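Local coordinates for endo-1,4-beta-xylanase from Pseudoalteromonas haloplanktis, a protein that probably cleaves the beta-1,4 linkages within xylan and related polysaccharides, as a cold-adapted endo-acting hydrolase of glycosyl hydrolase family 8, in two crystal structures: PDB 2B4F (chain A, 1.95 Å), residues 249-254 and 307-312; PDB 1H13 (chain B, 1.30 Å), residues 249-254 and 307-312. Structure 2 is superposed on structure 1 by the backbone atoms of these residues (RMSD 0.08 Å); each is numbered along its deposited sequence.

Structure 1 (2B4F). It carries 1 engineered substitution outside these segments. With XYP (beta-D-xylopyranose), chain C; XYP (beta-D-xylopyranose), chain D; XYP (beta-D-xylopyranose), chain E; XYP (beta-D-xylopyranose), chain F.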
loop_
_atom_site.group_PDB
_atom_site.type_symbol
_atom_site.label_atom_id
_atom_site.label_comp_id
_atom_site.label_asym_id
_atom_site.label_seq_id
_atom_site.Cartn_x
_atom_site.Cartn_y
_atom_site.Cartn_z
ATOM N N TRP A 249 -14.611 -16.651 -7.237
ATOM C CA TRP A 249 -15.749 -15.963 -6.626
ATOM C C TRP A 249 -15.457 -14.507 -6.213
ATOM O O TRP A 249 -15.796 -14.068 -5.113
ATOM C CB TRP A 249 -16.289 -16.803 -5.466
ATOM C CG TRP A 249 -16.969 -18.012 -6.006
ATOM C CD1 TRP A 249 -16.528 -19.296 -5.949
ATOM C CD2 TRP A 249 -18.194 -18.039 -6.759
ATOM N NE1 TRP A 249 -17.412 -20.128 -6.599
ATOM C CE2 TRP A 249 -18.441 -19.384 -7.112
ATOM C CE3 TRP A 249 -19.113 -17.066 -7.155
ATOM C CZ2 TRP A 249 -19.582 -19.785 -7.840
ATOM C CZ3 TRP A 249 -20.249 -17.463 -7.905
ATOM C CH2 TRP A 249 -20.469 -18.814 -8.225
ATOM N N ASN A 250 -14.827 -13.789 -7.138
ATOM C CA ASN A 250 -14.792 -12.338 -7.182
ATOM C C ASN A 250 -13.823 -11.649 -6.217
ATOM O O ASN A 250 -13.868 -10.445 -6.071
ATOM C CB ASN A 250 -16.224 -11.804 -7.055
ATOM C CG ASN A 250 -17.163 -12.505 -8.028
ATOM O OD1 ASN A 250 -16.939 -12.443 -9.229
ATOM N ND2 ASN A 250 -18.169 -13.222 -7.513
ATOM N N LEU A 251 -12.933 -12.409 -5.595
ATOM C CA LEU A 251 -11.884 -11.820 -4.774
ATOM C C LEU A 251 -10.552 -12.040 -5.469
ATOM O O LEU A 251 -10.281 -13.143 -5.959
ATOM C CB LEU A 251 -11.844 -12.443 -3.382
ATOM C CG LEU A 251 -13.003 -12.101 -2.450
ATOM C CD1 LEU A 251 -12.809 -12.822 -1.118
ATOM C CD2 LEU A 251 -13.169 -10.582 -2.271
ATOM N N PRO A 252 -9.726 -10.997 -5.514
ATOM C CA PRO A 252 -8.388 -11.104 -6.097
ATOM C C PRO A 252 -7.476 -11.941 -5.174
ATOM O O PRO A 252 -7.847 -12.194 -4.020
ATOM C CB PRO A 252 -7.919 -9.640 -6.174
ATOM C CG PRO A 252 -8.629 -8.950 -5.082
ATOM C CD PRO A 252 -9.964 -9.664 -4.937
ATOM N N THR A 253 -6.318 -12.361 -5.676
ATOM C CA THR A 253 -5.467 -13.274 -4.946
ATOM C C THR A 253 -4.081 -12.723 -4.641
ATOM O O THR A 253 -3.672 -11.701 -5.156
ATOM C CB THR A 253 -5.361 -14.629 -5.688
ATOM O OG1 THR A 253 -4.572 -14.493 -6.885
ATOM C CG2 THR A 253 -6.733 -15.074 -6.156
ATOM N N PHE A 254 -3.399 -13.431 -3.755
ATOM C CA PHE A 254 -2.036 -13.143 -3.297
ATOM C C PHE A 254 -1.059 -13.032 -4.469
ATOM O O PHE A 254 -0.370 -12.010 -4.628
ATOM C CB PHE A 254 -1.662 -14.260 -2.306
ATOM C CG PHE A 254 -0.211 -14.345 -1.952
ATOM C CD1 PHE A 254 0.601 -13.225 -1.886
ATOM C CD2 PHE A 254 0.348 -15.586 -1.644
ATOM C CE1 PHE A 254 1.963 -13.342 -1.547
ATOM C CE2 PHE A 254 1.695 -15.701 -1.309
ATOM C CZ PHE A 254 2.501 -14.570 -1.266
ATOM N N ASN A 307 -17.382 -3.631 -6.999
ATOM C CA ASN A 307 -18.791 -3.997 -6.750
ATOM C C ASN A 307 -18.923 -5.497 -6.499
ATOM O O ASN A 307 -19.610 -5.926 -5.583
ATOM C CB ASN A 307 -19.708 -3.562 -7.910
ATOM C CG ASN A 307 -19.940 -2.062 -7.966
ATOM O OD1 ASN A 307 -19.819 -1.358 -6.971
ATOM N ND2 ASN A 307 -20.324 -1.568 -9.146
ATOM N N LYS A 308 -18.243 -6.299 -7.305
ATOM C CA LYS A 308 -18.311 -7.739 -7.159
ATOM C C LYS A 308 -17.541 -8.240 -5.951
ATOM O O LYS A 308 -17.967 -9.184 -5.315
ATOM C CB LYS A 308 -17.828 -8.446 -8.430
ATOM C CG LYS A 308 -18.781 -8.216 -9.620
ATOM C CD LYS A 308 -18.118 -8.372 -10.990
ATOM C CE LYS A 308 -17.632 -9.768 -11.319
ATOM N NZ LYS A 308 -18.639 -10.875 -11.125
ATOM N N ALA A 309 -16.394 -7.641 -5.646
ATOM C CA ALA A 309 -15.616 -8.124 -4.501
ATOM C C ALA A 309 -16.314 -7.776 -3.176
ATOM O O ALA A 309 -16.457 -8.617 -2.327
ATOM C CB ALA A 309 -14.206 -7.557 -4.532
ATOM N N LEU A 310 -16.730 -6.524 -3.016
ATOM C CA LEU A 310 -17.475 -6.110 -1.821
ATOM C C LEU A 310 -18.769 -6.908 -1.719
ATOM O O LEU A 310 -19.192 -7.279 -0.627
ATOM C CB LEU A 310 -17.790 -4.615 -1.863
ATOM C CG LEU A 310 -16.577 -3.695 -1.771
ATOM C CD1 LEU A 310 -17.019 -2.252 -1.932
ATOM C CD2 LEU A 310 -15.817 -3.890 -0.479
ATOM N N GLY A 311 -19.353 -7.210 -2.874
ATOM C CA GLY A 311 -20.553 -8.019 -2.962
ATOM C C GLY A 311 -20.346 -9.405 -2.409
ATOM O O GLY A 311 -21.207 -9.917 -1.687
ATOM N N PHE A 312 -19.211 -10.028 -2.742
ATOM C CA PHE A 312 -18.900 -11.322 -2.166
ATOM C C PHE A 312 -18.726 -11.240 -0.647
ATOM O O PHE A 312 -19.195 -12.106 0.069
ATOM C CB PHE A 312 -17.641 -11.961 -2.764
ATOM C CG PHE A 312 -17.235 -13.196 -2.028
ATOM C CD1 PHE A 312 -17.811 -14.427 -2.337
ATOM C CD2 PHE A 312 -16.354 -13.113 -0.953
ATOM C CE1 PHE A 312 -17.485 -15.563 -1.593
ATOM C CE2 PHE A 312 -16.020 -14.231 -0.213
ATOM C CZ PHE A 312 -16.581 -15.459 -0.532
HETATM C C1 XYP C . -22.365 -10.583 -5.761
HETATM C C2 XYP C . -21.059 -11.276 -5.404
HETATM C C3 XYP C . -21.179 -12.778 -5.595
HETATM C C4 XYP C . -22.418 -13.312 -4.860
HETATM C C5 XYP C . -23.644 -12.443 -5.148
HETATM O O2 XYP C . -20.013 -10.753 -6.194
HETATM O O3 XYP C . -20.012 -13.433 -5.139
HETATM O O4 XYP C . -22.672 -14.592 -5.165
HETATM O O5 XYP C . -23.402 -11.056 -5.028
HETATM C C1 XYP D . -22.294 -15.704 -4.393
HETATM C C2 XYP D . -23.082 -16.904 -4.866
HETATM C C3 XYP D . -22.646 -18.133 -4.082
HETATM C C4 XYP D . -21.134 -18.313 -4.130
HETATM C C5 XYP D . -20.445 -16.992 -3.783
HETATM O O2 XYP D . -24.453 -16.678 -4.615
HETATM O O3 XYP D . -23.265 -19.329 -4.521
HETATM O O4 XYP D . -20.806 -19.316 -3.187
HETATM O O5 XYP D . -20.952 -15.899 -4.519
HETATM C C1 XYP E . -19.802 -20.223 -3.673
HETATM C C2 XYP E . -18.793 -20.402 -2.573
HETATM C C3 XYP E . -17.746 -21.418 -2.982
HETATM C C4 XYP E . -18.423 -22.733 -3.383
HETATM C C5 XYP E . -19.461 -22.443 -4.465
HETATM O O2 XYP E . -18.158 -19.177 -2.253
HETATM O O3 XYP E . -16.880 -21.619 -1.898
HETATM O O4 XYP E . -17.457 -23.673 -3.826
HETATM O O5 XYP E . -20.351 -21.414 -4.059
HETATM C C1 XYP F . -23.797 -5.740 -7.230
HETATM C C2 XYP F . -24.591 -6.332 -6.093
HETATM C C3 XYP F . -23.738 -7.332 -5.312
HETATM C C4 XYP F . -23.110 -8.360 -6.253
HETATM C C5 XYP F . -22.376 -7.594 -7.337
HETATM O O2 XYP F . -25.015 -5.318 -5.208
HETATM O O3 XYP F . -24.513 -7.988 -4.338
HETATM O O4 XYP F . -22.202 -9.176 -5.546
HETATM O O5 XYP F . -23.287 -6.733 -7.990
#

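Structure 2 (1H13).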
loop_
_atom_site.group_PDB
_atom_site.type_symbol
_atom_site.label_atom_id
_atom_site.label_comp_id
_atom_site.label_asym_id
_atom_site.label_seq_id
_atom_site.Cartn_x
_atom_site.Cartn_y
_atom_site.Cartn_z
ATOM N N TRP B 249 -14.644 -16.616 -7.140
ATOM C CA TRP B 249 -15.740 -15.908 -6.518
ATOM C C TRP B 249 -15.418 -14.468 -6.166
ATOM O O TRP B 249 -15.780 -13.978 -5.110
ATOM C CB TRP B 249 -16.367 -16.715 -5.369
ATOM C CG TRP B 249 -17.006 -17.953 -5.907
ATOM C CD1 TRP B 249 -16.563 -19.250 -5.757
ATOM C CD2 TRP B 249 -18.161 -18.022 -6.749
ATOM N NE1 TRP B 249 -17.425 -20.099 -6.402
ATOM C CE2 TRP B 249 -18.391 -19.371 -7.041
ATOM C CE3 TRP B 249 -19.018 -17.085 -7.266
ATOM C CZ2 TRP B 249 -19.468 -19.800 -7.819
ATOM C CZ3 TRP B 249 -20.078 -17.514 -8.068
ATOM C CH2 TRP B 249 -20.261 -18.849 -8.344
ATOM N N ASN B 250 -14.805 -13.786 -7.134
ATOM C CA ASN B 250 -14.768 -12.331 -7.165
ATOM C C ASN B 250 -13.794 -11.659 -6.252
ATOM O O ASN B 250 -13.818 -10.448 -6.157
ATOM C CB ASN B 250 -16.184 -11.757 -7.024
ATOM C CG ASN B 250 -17.127 -12.450 -7.978
ATOM O OD1 ASN B 250 -16.872 -12.461 -9.174
ATOM N ND2 ASN B 250 -18.175 -13.053 -7.460
ATOM N N LEU B 251 -12.964 -12.385 -5.548
ATOM C CA LEU B 251 -11.876 -11.804 -4.746
ATOM C C LEU B 251 -10.541 -12.015 -5.461
ATOM O O LEU B 251 -10.241 -13.102 -5.938
ATOM C CB LEU B 251 -11.814 -12.400 -3.349
ATOM C CG LEU B 251 -12.991 -12.072 -2.472
ATOM C CD1 LEU B 251 -12.775 -12.710 -1.116
ATOM C CD2 LEU B 251 -13.148 -10.571 -2.278
ATOM N N PRO B 252 -9.718 -10.982 -5.468
ATOM C CA PRO B 252 -8.405 -11.106 -6.048
ATOM C C PRO B 252 -7.526 -11.942 -5.131
ATOM O O PRO B 252 -7.848 -12.148 -3.969
ATOM C CB PRO B 252 -7.926 -9.653 -6.126
ATOM C CG PRO B 252 -8.578 -8.997 -4.923
ATOM C CD PRO B 252 -9.948 -9.664 -4.854
ATOM N N THR B 253 -6.386 -12.378 -5.647
ATOM C CA THR B 253 -5.532 -13.285 -4.939
ATOM C C THR B 253 -4.148 -12.730 -4.643
ATOM O O THR B 253 -3.725 -11.732 -5.192
ATOM C CB THR B 253 -5.440 -14.624 -5.659
ATOM O OG1 THR B 253 -4.699 -14.530 -6.880
ATOM C CG2 THR B 253 -6.821 -15.144 -5.988
ATOM N N PHE B 254 -3.462 -13.447 -3.787
ATOM C CA PHE B 254 -2.087 -13.139 -3.371
ATOM C C PHE B 254 -1.138 -13.033 -4.543
ATOM O O PHE B 254 -0.431 -12.029 -4.689
ATOM C CB PHE B 254 -1.677 -14.248 -2.379
ATOM C CG PHE B 254 -0.235 -14.283 -1.985
ATOM C CD1 PHE B 254 0.535 -13.156 -1.881
ATOM C CD2 PHE B 254 0.344 -15.497 -1.669
ATOM C CE1 PHE B 254 1.852 -13.254 -1.472
ATOM C CE2 PHE B 254 1.665 -15.610 -1.276
ATOM C CZ PHE B 254 2.427 -14.505 -1.206
ATOM N N ASN B 307 -17.348 -3.624 -7.019
ATOM C CA ASN B 307 -18.715 -4.010 -6.698
ATOM C C ASN B 307 -18.816 -5.502 -6.457
ATOM O O ASN B 307 -19.526 -5.928 -5.530
ATOM C CB ASN B 307 -19.669 -3.601 -7.815
ATOM C CG ASN B 307 -19.959 -2.108 -7.891
ATOM O OD1 ASN B 307 -19.810 -1.338 -6.924
ATOM N ND2 ASN B 307 -20.423 -1.680 -9.098
ATOM N N LYS B 308 -18.173 -6.297 -7.298
ATOM C CA LYS B 308 -18.281 -7.734 -7.161
ATOM C C LYS B 308 -17.506 -8.221 -5.939
ATOM O O LYS B 308 -17.942 -9.193 -5.272
ATOM C CB LYS B 308 -17.824 -8.433 -8.413
ATOM C CG LYS B 308 -18.733 -8.195 -9.604
ATOM C CD LYS B 308 -18.083 -8.601 -10.940
ATOM C CE LYS B 308 -17.678 -10.019 -11.170
ATOM N NZ LYS B 308 -18.917 -10.901 -11.043
ATOM N N ALA B 309 -16.346 -7.620 -5.637
ATOM C CA ALA B 309 -15.581 -8.069 -4.463
ATOM C C ALA B 309 -16.315 -7.752 -3.178
ATOM O O ALA B 309 -16.437 -8.604 -2.299
ATOM C CB ALA B 309 -14.232 -7.398 -4.479
ATOM N N LEU B 310 -16.816 -6.529 -3.063
ATOM C CA LEU B 310 -17.580 -6.145 -1.887
ATOM C C LEU B 310 -18.843 -6.962 -1.800
ATOM O O LEU B 310 -19.274 -7.339 -0.716
ATOM C CB LEU B 310 -17.875 -4.651 -1.899
ATOM C CG LEU B 310 -16.668 -3.741 -1.821
ATOM C CD1 LEU B 310 -17.165 -2.310 -1.829
ATOM C CD2 LEU B 310 -15.887 -3.963 -0.559
ATOM N N GLY B 311 -19.439 -7.240 -2.933
ATOM C CA GLY B 311 -20.612 -8.085 -2.948
ATOM C C GLY B 311 -20.339 -9.450 -2.413
ATOM O O GLY B 311 -21.133 -10.012 -1.650
ATOM N N PHE B 312 -19.194 -10.042 -2.749
ATOM C CA PHE B 312 -18.838 -11.329 -2.197
ATOM C C PHE B 312 -18.643 -11.238 -0.723
ATOM O O PHE B 312 -19.126 -12.095 0.017
ATOM C CB PHE B 312 -17.573 -11.896 -2.806
ATOM C CG PHE B 312 -17.149 -13.134 -2.113
ATOM C CD1 PHE B 312 -17.768 -14.345 -2.395
ATOM C CD2 PHE B 312 -16.251 -13.088 -1.083
ATOM C CE1 PHE B 312 -17.456 -15.497 -1.665
ATOM C CE2 PHE B 312 -15.934 -14.206 -0.386
ATOM C CZ PHE B 312 -16.556 -15.403 -0.661
#

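Structure 1 (2B4F)
Leu251 lays CD1 against the Phe312 ring, 3.6 Å from CD2 of Phe312, and the two side chains meet at about a right angle. Here the loop after helix 219-243 packs on helix 300-318 and forms part of the pocket that holds a chain of xylose units. Phe312 has CG anti to its own N (chi1 172°), which turns the ring toward the loop, where CD1 of Phe312 lies 3.4 Å from O of Trp249. Tyr329 meets the ring edge-to-face. Lys308 bends at its last two torsions, and its NZ donates a hydrogen bond to OD1 of Asn250, 3.0 Å. That oxygen also accepts from Gly245 N. O of Asn250 touches CA of Ala309 at 3.3 Å. Trp249 turns the end of its indole away from the helix, while its CB stays beside Phe312. One indole face stacks on xyloses D and E. ND2 of Asn250 donates to O3 of xylose C, whose O2 donates to Lys308 O.

Structure 2 (1H13)
The side chains of Leu251 and Phe312 meet at about a right angle, with CD1 of Leu251 3.5 Å from CD2 of Phe312. The Phe312 ring is turned toward the loop by a first torsion that sets CG opposite the backbone N (chi1 173°). Its CD1 lies 3.4 Å from O of Trp249. Tyr329 meets the ring edge-to-face from outside the two segments. Lys308 bends at its last two torsions and brings NZ to OD1 of Asn250, a weak hydrogen bond of 3.2 Å. Gly245 N is a further donor to OD1, so this oxygen links the asparagine both to its own loop and to the helix. O of Asn250 touches CA of Ala309 at 3.4 Å. Trp249 turns the end of its indole away from the helix, while its CB stays beside Phe312.

What differs
The difference lies in the bound xylose units, modelled in structure 1 alone. Each is one piece of a larger molecule. Xylose C touches Asn250(A), Lys308(A), Gly311(A) and Phe312(A). It takes a hydrogen bond from ND2 of Asn250(A) and gives one to O of Lys308(A), and in structure 2 both bonds to sugar are absent. Xyloses D and E touch Trp249(A) and Phe312(A). Trp249(B) and Phe312(B) lack these sugar contacts, including the stacking on the indole. The touching side chains show no shift beyond the error. Those of Trp249(A), Asn250(A), Leu251(A), Lys308(A) and Phe312(A) keep their places in structure 2, and the compared CA atoms coincide. Asn250(B) still touches Lys308(B), and Leu251(B) still packs on Phe312(B). Within these two segments the site thus appears preformed for the sugar. The last difference is xylose F, which touches Asn307(A) and Gly311(A) and has no modelled counterpart at Asn307(B) and Gly311(B).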